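Local structure of DUF2235 domain-containing protein (Pseudomonas aeruginosa, 4O5P) at residues 481-486 against 495-500; 205-210 against 265-270; 711-716 against 810-815; 95-100 against 444-449; 125-130 against 174-179. The protein is a type VI secretion phospholipase effector, Tle1, and probably hydrolyses phospholipids in the membranes of target cells with an alpha/beta-hydrolase domain. All coordinates share one frame; numbering follows the deposited sequence.

Interaction 1: residues 481-486 against 495-500; sequences TAWRID and KAFFAN
Lys495 reaches across to Asp486 with a chain that bends once and then runs out nearly straight. Its CB is directed at the helix; the chain turns at CG (chi2 -69°), and CD comes within 4.0 Å of Asp486 OD1. CE lies 3.3 Å from the carbonyl O of Asp486, and NZ closes a salt bridge to Asp486 OD1 at 3.0 Å, approaching from above the carboxylate plane, 54° out of it. A weak bond of 3.2 Å joins the same NZ to Asp486 O. The pair thus ties the last turns of helix 469-487 to the loop that leads to helix 507-528, within the C-terminal family region of Tle1-like effectors. Asp642 binds both partners, its OD1 pairing with Lys495 NZ and its N bonding Asp486 OD2, so the ammonium group sits between two acids. Beside this polar link, Trp483 and Phe497 meet obliquely, with ring planes at 48° and Trp483 CZ2 3.8 Å from Phe497 CE1. Trp483 has CG anti to its N, which carries the six-membered ring out to Phe497, while NE1 of Trp483 is hydrogen-bonded to Asp656.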
# COMPACT_ATOMS: atom_id res chain seq x y z
N THR A 481 7.42 18.89 11.97
CA THR A 481 8.52 18.99 12.93
C THR A 481 8.31 20.19 13.86
O THR A 481 8.40 20.06 15.09
CB THR A 481 9.88 19.14 12.23
OG1 THR A 481 10.18 17.96 11.47
CG2 THR A 481 11.01 19.38 13.26
N ALA A 482 8.03 21.35 13.27
CA ALA A 482 7.74 22.56 14.04
C ALA A 482 6.63 22.33 15.06
O ALA A 482 6.75 22.74 16.20
CB ALA A 482 7.38 23.73 13.11
N TRP A 483 5.56 21.65 14.65
CA TRP A 483 4.47 21.32 15.58
C TRP A 483 4.93 20.39 16.71
O TRP A 483 4.51 20.55 17.86
CB TRP A 483 3.31 20.68 14.83
CG TRP A 483 2.17 20.20 15.70
CD1 TRP A 483 1.07 20.92 16.07
CD2 TRP A 483 2.00 18.89 16.26
NE1 TRP A 483 0.22 20.13 16.83
CE2 TRP A 483 0.78 18.89 16.97
CE3 TRP A 483 2.78 17.73 16.25
CZ2 TRP A 483 0.31 17.77 17.66
CZ3 TRP A 483 2.31 16.61 16.92
CH2 TRP A 483 1.09 16.64 17.61
N ARG A 484 5.77 19.40 16.38
CA ARG A 484 6.31 18.50 17.39
C ARG A 484 7.24 19.21 18.37
O ARG A 484 7.31 18.81 19.53
CB ARG A 484 7.07 17.32 16.76
CG ARG A 484 6.20 16.33 16.02
CD ARG A 484 7.05 15.38 15.15
NE ARG A 484 6.15 14.59 14.32
CZ ARG A 484 6.44 14.15 13.11
NH1 ARG A 484 7.63 14.41 12.58
NH2 ARG A 484 5.55 13.46 12.44
N ILE A 485 7.97 20.23 17.93
CA ILE A 485 8.87 20.92 18.86
C ILE A 485 8.07 21.46 20.07
O ILE A 485 8.55 21.43 21.22
CB ILE A 485 9.67 22.07 18.18
CG1 ILE A 485 10.67 21.50 17.17
CG2 ILE A 485 10.42 22.91 19.22
CD1 ILE A 485 11.22 22.56 16.22
N ASP A 486 6.85 21.92 19.82
CA ASP A 486 6.00 22.33 20.93
C ASP A 486 5.26 21.17 21.59
O ASP A 486 5.40 20.97 22.79
CB ASP A 486 5.04 23.45 20.54
CG ASP A 486 4.27 23.98 21.73
OD1 ASP A 486 3.17 23.43 22.02
OD2 ASP A 486 4.77 24.92 22.38
N LYS A 495 -0.38 18.74 27.21
CA LYS A 495 -0.95 19.45 26.07
C LYS A 495 -2.45 19.17 26.01
O LYS A 495 -2.91 18.12 26.45
CB LYS A 495 -0.27 19.06 24.75
CG LYS A 495 1.22 19.37 24.69
CD LYS A 495 1.52 20.86 24.62
CE LYS A 495 2.99 21.09 25.03
NZ LYS A 495 3.47 22.47 24.80
N ALA A 496 -3.20 20.12 25.46
CA ALA A 496 -4.65 20.02 25.41
C ALA A 496 -5.12 18.77 24.71
O ALA A 496 -5.96 18.04 25.24
CB ALA A 496 -5.25 21.26 24.74
N PHE A 497 -4.59 18.51 23.52
CA PHE A 497 -5.14 17.41 22.71
C PHE A 497 -4.92 16.04 23.36
O PHE A 497 -5.78 15.14 23.26
CB PHE A 497 -4.64 17.46 21.25
CG PHE A 497 -3.36 16.70 21.00
CD1 PHE A 497 -2.13 17.28 21.24
CD2 PHE A 497 -3.39 15.39 20.52
CE1 PHE A 497 -0.96 16.59 21.00
CE2 PHE A 497 -2.23 14.69 20.28
CZ PHE A 497 -1.01 15.29 20.52
N PHE A 498 -3.80 15.90 24.07
CA PHE A 498 -3.45 14.63 24.67
C PHE A 498 -4.46 14.20 25.71
O PHE A 498 -4.60 13.00 26.00
CB PHE A 498 -2.05 14.68 25.28
CG PHE A 498 -1.59 13.37 25.81
CD1 PHE A 498 -1.09 12.40 24.95
CD2 PHE A 498 -1.70 13.08 27.17
CE1 PHE A 498 -0.69 11.16 25.43
CE2 PHE A 498 -1.30 11.83 27.65
CZ PHE A 498 -0.79 10.87 26.77
N ALA A 499 -5.17 15.16 26.30
CA ALA A 499 -6.14 14.85 27.33
C ALA A 499 -7.31 14.07 26.75
O ALA A 499 -8.01 13.37 27.48
CB ALA A 499 -6.61 16.11 28.03
N ASN A 500 -7.52 14.18 25.44
CA ASN A 500 -8.65 13.48 24.82
C ASN A 500 -8.25 12.21 24.07
O ASN A 500 -9.06 11.63 23.33
CB ASN A 500 -9.46 14.42 23.93
CG ASN A 500 -10.12 15.53 24.72
OD1 ASN A 500 -10.48 15.34 25.89
ND2 ASN A 500 -10.29 16.68 24.10

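Interaction 2: residues 205-210 against 265-270; sequences PKLKEL and YRFAGL
Leu207 sets one methyl, CD2, over a face of the Phe267 ring. Within the segment 205-210 of helix 195-219 it is the first residue to meet the turn at 265-270. Its CD2 stands 3.9 Å from the Phe267 ring centroid and 20° off the ring normal, a CH-pi contact displaced toward the rim, where CZ of Phe267 is nearest at 3.7 Å. The backbone of Leu207 takes part too, since its O lies 3.6 Å from Ala268 CB. One turn further along the helix, Leu210 CB packs against Ala268 CB at 4.2 Å. Ala268 and Gly269 are the two central residues of a type I' beta turn from Phe267 to Leu270, which links strand 266-267 to its antiparallel partner 270-280 in the central mixed sheet. Arg266 NH1 ties back to Gly269 O at 2.6 Å, the acceptor lying in the guanidinium plane. Helix 139-162 adjoins both sides, touching Leu210 and Phe267. The link between helix and hairpin is therefore apolar, resting on the van der Waals fit of aliphatic carbons and a ring face, with no polar pair across it.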
# COMPACT_ATOMS: atom_id res chain seq x y z
N PRO A 205 -7.59 -20.76 -21.17
CA PRO A 205 -8.76 -21.61 -21.43
C PRO A 205 -10.08 -20.86 -21.25
O PRO A 205 -10.97 -20.99 -22.09
CB PRO A 205 -8.64 -22.69 -20.35
CG PRO A 205 -7.19 -22.82 -20.12
CD PRO A 205 -6.67 -21.40 -20.21
N LYS A 206 -10.19 -20.10 -20.17
CA LYS A 206 -11.40 -19.32 -19.92
C LYS A 206 -11.59 -18.20 -20.96
O LYS A 206 -12.69 -18.03 -21.48
CB LYS A 206 -11.39 -18.78 -18.49
CG LYS A 206 -12.74 -18.83 -17.81
CD LYS A 206 -13.35 -20.21 -17.82
CE LYS A 206 -12.79 -21.10 -16.73
NZ LYS A 206 -13.10 -22.52 -17.04
N LEU A 207 -10.53 -17.47 -21.28
CA LEU A 207 -10.62 -16.39 -22.27
C LEU A 207 -11.06 -16.93 -23.64
O LEU A 207 -11.75 -16.25 -24.38
CB LEU A 207 -9.30 -15.64 -22.43
CG LEU A 207 -8.82 -14.87 -21.20
CD1 LEU A 207 -7.46 -14.26 -21.46
CD2 LEU A 207 -9.83 -13.81 -20.82
N LYS A 208 -10.64 -18.14 -23.97
CA LYS A 208 -11.03 -18.72 -25.24
C LYS A 208 -12.48 -19.16 -25.21
O LYS A 208 -13.22 -18.90 -26.17
CB LYS A 208 -10.11 -19.87 -25.63
CG LYS A 208 -8.74 -19.39 -26.10
CD LYS A 208 -7.79 -20.53 -26.42
CE LYS A 208 -6.43 -20.00 -26.86
NZ LYS A 208 -5.35 -20.99 -26.61
N GLU A 209 -12.90 -19.79 -24.11
CA GLU A 209 -14.31 -20.18 -23.94
C GLU A 209 -15.18 -18.96 -24.11
O GLU A 209 -16.19 -19.00 -24.81
CB GLU A 209 -14.57 -20.71 -22.53
CG GLU A 209 -14.20 -22.15 -22.25
CD GLU A 209 -14.44 -22.51 -20.80
OE1 GLU A 209 -15.45 -22.03 -20.22
OE2 GLU A 209 -13.62 -23.24 -20.21
N LEU A 210 -14.79 -17.88 -23.45
CA LEU A 210 -15.60 -16.67 -23.42
C LEU A 210 -15.66 -16.01 -24.78
O LEU A 210 -16.71 -15.50 -25.20
CB LEU A 210 -15.06 -15.69 -22.37
CG LEU A 210 -15.11 -16.25 -20.95
CD1 LEU A 210 -14.76 -15.19 -19.90
CD2 LEU A 210 -16.44 -16.86 -20.66
N TYR A 265 -6.48 -2.84 -27.21
CA TYR A 265 -6.51 -3.72 -26.07
C TYR A 265 -7.83 -4.47 -26.05
O TYR A 265 -8.91 -3.88 -26.13
CB TYR A 265 -6.26 -2.91 -24.79
CG TYR A 265 -5.00 -2.08 -24.90
CD1 TYR A 265 -5.04 -0.80 -25.45
CD2 TYR A 265 -3.77 -2.58 -24.50
CE1 TYR A 265 -3.89 -0.04 -25.59
CE2 TYR A 265 -2.61 -1.82 -24.63
CZ TYR A 265 -2.68 -0.54 -25.18
OH TYR A 265 -1.54 0.23 -25.31
N ARG A 266 -7.73 -5.80 -26.01
CA ARG A 266 -8.91 -6.64 -26.04
C ARG A 266 -8.81 -7.76 -25.03
O ARG A 266 -7.72 -8.27 -24.76
CB ARG A 266 -9.17 -7.17 -27.46
CG ARG A 266 -9.78 -6.10 -28.36
CD ARG A 266 -9.88 -6.49 -29.81
NE ARG A 266 -10.27 -5.32 -30.60
CZ ARG A 266 -11.53 -4.99 -30.89
NH1 ARG A 266 -12.55 -5.73 -30.46
NH2 ARG A 266 -11.78 -3.91 -31.61
N PHE A 267 -9.97 -8.12 -24.49
CA PHE A 267 -10.11 -9.12 -23.44
C PHE A 267 -11.18 -10.06 -23.97
O PHE A 267 -12.38 -9.73 -23.95
CB PHE A 267 -10.59 -8.43 -22.16
CG PHE A 267 -10.72 -9.35 -20.98
CD1 PHE A 267 -11.91 -10.02 -20.73
CD2 PHE A 267 -9.65 -9.52 -20.09
CE1 PHE A 267 -12.04 -10.85 -19.63
CE2 PHE A 267 -9.78 -10.35 -18.99
CZ PHE A 267 -10.98 -11.02 -18.76
N ALA A 268 -10.75 -11.21 -24.46
CA ALA A 268 -11.64 -12.16 -25.13
C ALA A 268 -12.41 -11.50 -26.30
O ALA A 268 -13.60 -11.72 -26.49
CB ALA A 268 -12.60 -12.77 -24.11
N GLY A 269 -11.69 -10.68 -27.08
CA GLY A 269 -12.27 -10.05 -28.25
C GLY A 269 -12.82 -8.66 -27.97
O GLY A 269 -12.89 -7.82 -28.89
N LEU A 270 -13.20 -8.42 -26.71
CA LEU A 270 -13.87 -7.19 -26.31
C LEU A 270 -12.87 -6.08 -26.02
O LEU A 270 -11.88 -6.32 -25.30
CB LEU A 270 -14.68 -7.44 -25.03
CG LEU A 270 -15.91 -8.35 -25.02
CD1 LEU A 270 -16.37 -8.53 -23.58
CD2 LEU A 270 -17.03 -7.77 -25.87

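Interaction 3: residues 711-716 against 810-815; sequences VMLASV and LAQQTV
Gln812 lays the aliphatic part of its side chain against Leu713: CG is 3.8 Å from Leu713 CD1, and the amide carbon CD follows at 4.0 Å from the same methyl. The two side chains run at a slant to one another. Gln812 OE1 lies against Leu713 CG at 4.0 Å and is 4.1 Å from Ala714 CB, and a water fills the polar step between this oxygen and the Ala714 backbone. That water donates to Gln812 OE1 at 2.6 Å and accepts from Ala714 N at 2.8 Å, so the glutamine amide and the backbone N-H are joined indirectly. A bend at chi2 (-66°) folds the chain of Gln812 so that its CG methylene and its amide oxygen both serve this one contact. The contact brings helix 803-814, at the C-terminal end of the modelled chain, against the approach to strand 715-723, the middle strand of a three-stranded antiparallel sheet. Further out, Leu795 of helix 795-798 touches both Leu713 and Gln812, and the loop residues Thr186, Asp754 and Leu756 also pack on Gln812. On the sheet side, backbone bonds tie Ala714 to Leu605 and Val716 to Ile603.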
# COMPACT_ATOMS: atom_id res chain seq x y z
N VAL A 711 26.69 -17.38 -0.91
CA VAL A 711 25.80 -18.54 -0.86
C VAL A 711 24.34 -18.09 -0.87
O VAL A 711 24.02 -16.99 -0.40
CB VAL A 711 26.07 -19.40 0.39
CG1 VAL A 711 25.51 -18.72 1.64
CG2 VAL A 711 25.46 -20.76 0.23
N MSE A 712 23.45 -18.91 -1.43
CA MSE A 712 22.01 -18.67 -1.30
C MSE A 712 21.51 -19.23 0.03
O MSE A 712 21.92 -20.32 0.45
CB MSE A 712 21.22 -19.31 -2.45
CG MSE A 712 21.43 -18.67 -3.82
SE MSE A 712 20.66 -16.88 -4.04
CE MSE A 712 18.78 -17.34 -3.76
N LEU A 713 20.63 -18.49 0.69
CA LEU A 713 20.08 -18.95 1.96
C LEU A 713 18.72 -18.28 2.21
O LEU A 713 18.52 -17.12 1.83
CB LEU A 713 21.04 -18.63 3.11
CG LEU A 713 21.10 -19.62 4.29
CD1 LEU A 713 21.66 -20.94 3.84
CD2 LEU A 713 21.95 -19.08 5.45
N ALA A 714 17.80 -19.01 2.84
CA ALA A 714 16.45 -18.49 3.06
C ALA A 714 16.46 -17.26 3.96
O ALA A 714 15.69 -16.32 3.75
CB ALA A 714 15.53 -19.58 3.65
N SER A 715 17.37 -17.27 4.95
CA SER A 715 17.50 -16.17 5.91
C SER A 715 18.97 -15.90 6.17
O SER A 715 19.76 -16.83 6.36
CB SER A 715 16.83 -16.51 7.24
OG SER A 715 15.56 -15.91 7.35
N VAL A 716 19.34 -14.62 6.20
CA VAL A 716 20.73 -14.23 6.37
C VAL A 716 20.91 -13.18 7.47
O VAL A 716 20.36 -12.07 7.39
CB VAL A 716 21.30 -13.66 5.05
CG1 VAL A 716 22.68 -13.06 5.29
CG2 VAL A 716 21.38 -14.74 3.99
N LEU A 810 22.99 -28.75 7.30
CA LEU A 810 22.24 -29.69 8.12
C LEU A 810 21.07 -28.97 8.82
O LEU A 810 19.91 -29.43 8.77
CB LEU A 810 23.17 -30.34 9.15
CG LEU A 810 22.49 -31.22 10.19
CD1 LEU A 810 21.77 -32.35 9.49
CD2 LEU A 810 23.51 -31.74 11.19
N ALA A 811 21.37 -27.82 9.43
CA ALA A 811 20.33 -27.04 10.11
C ALA A 811 19.22 -26.58 9.15
O ALA A 811 18.03 -26.77 9.42
CB ALA A 811 20.93 -25.84 10.83
N GLN A 812 19.63 -25.95 8.05
CA GLN A 812 18.71 -25.49 7.02
C GLN A 812 17.84 -26.62 6.47
O GLN A 812 16.63 -26.45 6.27
CB GLN A 812 19.50 -24.83 5.88
CG GLN A 812 20.06 -23.46 6.21
CD GLN A 812 18.97 -22.42 6.42
OE1 GLN A 812 18.20 -22.11 5.50
NE2 GLN A 812 18.90 -21.89 7.63
N GLN A 813 18.46 -27.77 6.21
CA GLN A 813 17.77 -28.96 5.70
C GLN A 813 16.71 -29.45 6.67
O GLN A 813 15.65 -29.92 6.26
CB GLN A 813 18.75 -30.12 5.48
CG GLN A 813 19.37 -30.21 4.10
CD GLN A 813 20.55 -31.17 4.08
OE1 GLN A 813 20.98 -31.68 5.12
NE2 GLN A 813 21.09 -31.42 2.89
N THR A 814 17.02 -29.38 7.97
CA THR A 814 16.06 -29.87 8.96
C THR A 814 14.74 -29.09 8.88
O THR A 814 13.67 -29.70 8.86
CB THR A 814 16.66 -29.88 10.38
OG1 THR A 814 17.79 -30.76 10.42
CG2 THR A 814 15.63 -30.37 11.39
N VAL A 815 14.83 -27.77 8.80
CA VAL A 815 13.65 -26.95 8.56
C VAL A 815 13.00 -27.29 7.21
O VAL A 815 11.81 -27.59 7.14
CB VAL A 815 13.98 -25.45 8.58
CG1 VAL A 815 12.71 -24.62 8.54
CG2 VAL A 815 14.79 -25.11 9.81
O HOH W 1 18.05 -21.78 2.92

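Interaction 4: residues 95-100 against 444-449; sequences LIHASI and EAEFSV
The side chains of His97 and Glu446 cross at about a right angle, the imidazole edge turned to one carboxylate oxygen. His97 ND1 donates to Glu446 OE1 at 2.7 Å with an N-H...O angle of 170°; the oxygen lies only 5° out of the ring plane and accepts the N-H with its syn lone pair. The ring and carboxylate planes are nevertheless twisted 40° apart. Glu446 runs extended beyond CG, which brings its carboxylate to the histidine. Alongside, Phe447 points its ring into the end of helix 91-97. Ala98 CB approaches that ring obliquely, 3.6 Å from Phe447 CE1, whereas Leu95 CD2 lies at the ring edge, 4.0 Å from Phe447 CE2. Glu446 and Phe447 are the central residues of a type I turn from Ala445 to Ser448, so consecutive side chains supply the polar and the apolar half of the contact. Helix 403-416 packs behind, with Leu407 and Tyr411 against Phe447. Because NE2 of His97 is hydrogen-bonded to Asp78, the imidazole is held between two carboxylates, which fixes its rotation and would be expected to stabilise its protonated form.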
# COMPACT_ATOMS: atom_id res chain seq x y z
N LEU A 95 -15.48 3.69 -0.90
CA LEU A 95 -15.80 3.85 -2.32
C LEU A 95 -16.45 2.61 -2.93
O LEU A 95 -17.28 2.73 -3.85
CB LEU A 95 -14.53 4.21 -3.11
CG LEU A 95 -14.03 5.62 -2.83
CD1 LEU A 95 -12.65 5.83 -3.44
CD2 LEU A 95 -15.04 6.65 -3.36
N ILE A 96 -16.07 1.43 -2.43
CA ILE A 96 -16.71 0.19 -2.83
C ILE A 96 -18.16 0.11 -2.31
O ILE A 96 -19.07 -0.25 -3.05
CB ILE A 96 -15.88 -1.03 -2.41
CG1 ILE A 96 -14.59 -1.11 -3.25
CG2 ILE A 96 -16.68 -2.32 -2.57
CD1 ILE A 96 -14.86 -1.32 -4.73
N HIS A 97 -18.38 0.47 -1.05
CA HIS A 97 -19.71 0.53 -0.47
C HIS A 97 -20.63 1.44 -1.30
O HIS A 97 -21.81 1.16 -1.47
CB HIS A 97 -19.66 1.10 0.96
CG HIS A 97 -18.88 0.27 1.92
ND1 HIS A 97 -18.43 0.77 3.13
CD2 HIS A 97 -18.48 -1.02 1.88
CE1 HIS A 97 -17.78 -0.18 3.78
NE2 HIS A 97 -17.79 -1.28 3.04
N ALA A 98 -20.07 2.55 -1.79
CA ALA A 98 -20.82 3.54 -2.58
C ALA A 98 -20.82 3.24 -4.07
O ALA A 98 -21.36 4.02 -4.87
CB ALA A 98 -20.28 4.94 -2.34
N SER A 99 -20.20 2.13 -4.46
CA SER A 99 -20.20 1.72 -5.86
C SER A 99 -21.39 0.80 -6.19
O SER A 99 -21.84 0.02 -5.36
CB SER A 99 -18.87 1.03 -6.23
OG SER A 99 -17.81 1.97 -6.40
N ILE A 100 -21.88 0.92 -7.41
CA ILE A 100 -22.97 0.08 -7.90
C ILE A 100 -22.40 -1.26 -8.38
O ILE A 100 -21.28 -1.30 -8.90
CB ILE A 100 -23.70 0.81 -9.05
CG1 ILE A 100 -24.25 2.14 -8.54
CG2 ILE A 100 -24.79 -0.05 -9.67
CD1 ILE A 100 -24.56 3.15 -9.64
N GLU A 444 -24.07 7.07 3.00
CA GLU A 444 -24.00 8.52 2.93
C GLU A 444 -23.25 9.08 4.14
O GLU A 444 -22.45 10.00 4.02
CB GLU A 444 -25.41 9.12 2.82
CG GLU A 444 -25.43 10.64 2.99
CD GLU A 444 -26.57 11.32 2.24
OE1 GLU A 444 -27.52 10.63 1.83
OE2 GLU A 444 -26.49 12.56 2.05
N ALA A 445 -23.47 8.49 5.31
CA ALA A 445 -22.80 8.98 6.51
C ALA A 445 -21.33 8.60 6.47
O ALA A 445 -20.51 9.21 7.16
CB ALA A 445 -23.46 8.43 7.77
N GLU A 446 -20.99 7.60 5.66
CA GLU A 446 -19.59 7.23 5.52
C GLU A 446 -18.77 8.28 4.76
O GLU A 446 -17.54 8.22 4.74
CB GLU A 446 -19.43 5.85 4.87
CG GLU A 446 -19.71 4.68 5.82
CD GLU A 446 -19.37 3.32 5.21
OE1 GLU A 446 -19.08 3.26 4.00
OE2 GLU A 446 -19.39 2.31 5.95
N PHE A 447 -19.46 9.24 4.15
CA PHE A 447 -18.82 10.28 3.35
C PHE A 447 -18.93 11.67 3.99
O PHE A 447 -18.60 12.67 3.35
CB PHE A 447 -19.41 10.31 1.94
CG PHE A 447 -18.92 9.21 1.03
CD1 PHE A 447 -19.38 7.91 1.17
CD2 PHE A 447 -17.99 9.48 0.03
CE1 PHE A 447 -18.92 6.90 0.33
CE2 PHE A 447 -17.52 8.48 -0.81
CZ PHE A 447 -17.98 7.19 -0.66
N SER A 448 -19.41 11.74 5.23
CA SER A 448 -19.62 13.03 5.91
C SER A 448 -18.33 13.83 6.15
O SER A 448 -17.31 13.29 6.57
CB SER A 448 -20.29 12.82 7.27
OG SER A 448 -21.65 12.48 7.14
N VAL A 449 -18.40 15.13 5.87
CA VAL A 449 -17.33 16.06 6.24
C VAL A 449 -17.93 17.22 7.02
O VAL A 449 -18.89 17.84 6.57
CB VAL A 449 -16.63 16.65 5.00
CG1 VAL A 449 -15.70 17.80 5.40
CG2 VAL A 449 -15.87 15.58 4.28

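Interaction 5: residues 125-130 against 174-179; sequences DIKEFT and LVEEMS
The CG2 methyl of Ile126 overlaps both branches of Val175, 3.9 Å from CG1 and 4.2 Å from CG2 of that valine. The CG1 arm of Ile126 sits between its backbone N and carbonyl carbon (chi1 59°), leaving CG2 as the branch that meets the helix. Next along the chain, Lys127 directs its side chain at the same helix and forms a salt bridge from NZ to Glu176 OE2 at 2.6 Å. The ammonium group comes from well above the carboxylate plane, 68° out of it, and the two side chains cross at about a right angle. A bend at chi3 (-71°) turns the end of the lysine toward the acid; CE follows, 3.1 Å from Glu176 OE2. Val175 is buried while Lys127 and Glu176 are exposed, so the charged pair flanks the small apolar patch on its solvent side. Ile126 also packs on Asn144 and Arg145 of helix 139-162, and Asp125 is hydrogen-bonded to Trp148 of that helix. The contact joins helix 168-178 to the connection between strand 111-116 and helix 139-162, where Lys127 and Glu128, both opposite Phe123, fit a G1 beta bulge.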
# COMPACT_ATOMS: atom_id res chain seq x y z
N ASP A 125 -10.39 -16.49 -0.35
CA ASP A 125 -10.39 -16.72 -1.79
C ASP A 125 -9.01 -17.09 -2.36
O ASP A 125 -8.91 -17.70 -3.43
CB ASP A 125 -10.94 -15.50 -2.55
CG ASP A 125 -12.39 -15.21 -2.23
OD1 ASP A 125 -12.82 -15.49 -1.08
OD2 ASP A 125 -13.12 -14.71 -3.13
N ILE A 126 -7.96 -16.69 -1.65
CA ILE A 126 -6.59 -17.03 -2.04
C ILE A 126 -5.93 -17.93 -0.98
O ILE A 126 -4.71 -18.11 -0.96
CB ILE A 126 -5.73 -15.77 -2.27
CG1 ILE A 126 -5.69 -14.91 -1.00
CG2 ILE A 126 -6.27 -14.96 -3.47
CD1 ILE A 126 -4.51 -13.94 -0.97
N LYS A 127 -6.78 -18.49 -0.12
CA LYS A 127 -6.37 -19.40 0.96
C LYS A 127 -5.34 -18.82 1.93
O LYS A 127 -4.48 -19.54 2.44
CB LYS A 127 -5.90 -20.75 0.40
CG LYS A 127 -7.01 -21.53 -0.28
CD LYS A 127 -6.52 -22.87 -0.82
CE LYS A 127 -5.63 -22.68 -2.01
NZ LYS A 127 -5.67 -23.88 -2.88
N GLU A 128 -5.44 -17.51 2.16
CA GLU A 128 -4.62 -16.84 3.16
C GLU A 128 -5.45 -16.85 4.42
O GLU A 128 -6.37 -16.03 4.57
CB GLU A 128 -4.34 -15.40 2.72
CG GLU A 128 -3.40 -14.62 3.64
CD GLU A 128 -2.81 -13.41 2.93
OE1 GLU A 128 -2.58 -13.50 1.70
OE2 GLU A 128 -2.60 -12.36 3.59
N PHE A 129 -5.16 -17.78 5.32
CA PHE A 129 -6.03 -17.99 6.47
C PHE A 129 -5.54 -17.37 7.78
O PHE A 129 -6.27 -17.35 8.78
CB PHE A 129 -6.33 -19.48 6.62
CG PHE A 129 -7.18 -20.03 5.51
CD1 PHE A 129 -8.42 -19.47 5.23
CD2 PHE A 129 -6.74 -21.10 4.74
CE1 PHE A 129 -9.23 -19.98 4.21
CE2 PHE A 129 -7.53 -21.60 3.72
CZ PHE A 129 -8.78 -21.04 3.45
N THR A 130 -4.32 -16.86 7.79
CA THR A 130 -3.80 -16.17 8.97
C THR A 130 -3.33 -14.75 8.65
O THR A 130 -2.75 -14.50 7.59
CB THR A 130 -2.63 -16.95 9.64
OG1 THR A 130 -1.72 -17.42 8.64
CG2 THR A 130 -3.15 -18.12 10.42
N LEU A 174 -6.91 -20.87 -9.97
CA LEU A 174 -6.41 -19.97 -11.00
C LEU A 174 -5.31 -19.13 -10.38
O LEU A 174 -4.21 -19.05 -10.93
CB LEU A 174 -7.54 -19.07 -11.53
CG LEU A 174 -8.54 -19.78 -12.44
CD1 LEU A 174 -9.86 -19.04 -12.45
CD2 LEU A 174 -8.00 -19.89 -13.85
N VAL A 175 -5.61 -18.56 -9.22
CA VAL A 175 -4.64 -17.75 -8.48
C VAL A 175 -3.39 -18.58 -8.20
O VAL A 175 -2.29 -18.08 -8.36
CB VAL A 175 -5.24 -17.20 -7.17
CG1 VAL A 175 -4.15 -16.55 -6.29
CG2 VAL A 175 -6.36 -16.21 -7.47
N GLU A 176 -3.56 -19.85 -7.81
CA GLU A 176 -2.40 -20.72 -7.58
C GLU A 176 -1.57 -20.98 -8.83
O GLU A 176 -0.34 -20.98 -8.78
CB GLU A 176 -2.85 -22.06 -7.00
CG GLU A 176 -3.28 -22.02 -5.54
CD GLU A 176 -3.58 -23.40 -5.02
OE1 GLU A 176 -4.07 -24.24 -5.81
OE2 GLU A 176 -3.31 -23.66 -3.83
N GLU A 177 -2.25 -21.23 -9.95
CA GLU A 177 -1.61 -21.46 -11.25
C GLU A 177 -0.85 -20.24 -11.77
O GLU A 177 0.15 -20.39 -12.49
CB GLU A 177 -2.65 -21.88 -12.30
CG GLU A 177 -3.22 -23.27 -12.10
CD GLU A 177 -4.34 -23.59 -13.10
OE1 GLU A 177 -4.30 -23.05 -14.24
OE2 GLU A 177 -5.25 -24.37 -12.75
N MSE A 178 -1.34 -19.04 -11.46
CA MSE A 178 -0.70 -17.80 -11.93
C MSE A 178 0.50 -17.37 -11.06
O MSE A 178 1.31 -16.55 -11.48
CB MSE A 178 -1.73 -16.65 -12.02
CG MSE A 178 -2.92 -16.92 -12.96
SE MSE A 178 -4.59 -16.01 -12.44
CE MSE A 178 -4.23 -14.27 -13.26
N SER A 179 0.62 -17.93 -9.85
CA SER A 179 1.70 -17.55 -8.92
C SER A 179 3.09 -17.84 -9.47
O SER A 179 3.27 -18.71 -10.33
CB SER A 179 1.55 -18.29 -7.58
OG SER A 179 2.53 -17.89 -6.63

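In the fold
Interaction 4 joins the sequence-distant ends of a long span, and interactions 2 and 5 both fall inside it along the chain, with interactions 1 and 3 following later. The closest pair is interactions 2 and 5, whose nearest atoms are about 6 Å apart; helix 139-162 packs on both, and each uses a neighbouring helix, 195-219 or 168-178. Interactions 1 and 2 lie on opposite sides of the chain's centre, 57 Å between centres. Interaction 3 is 26 Å from interaction 5 and 49 Å from interaction 4, centre to centre. Leu95 of interaction 4 lies near, without touching, a putative nucleophile elbow around Ser237, whose probable triad partners are His379 and Asp281.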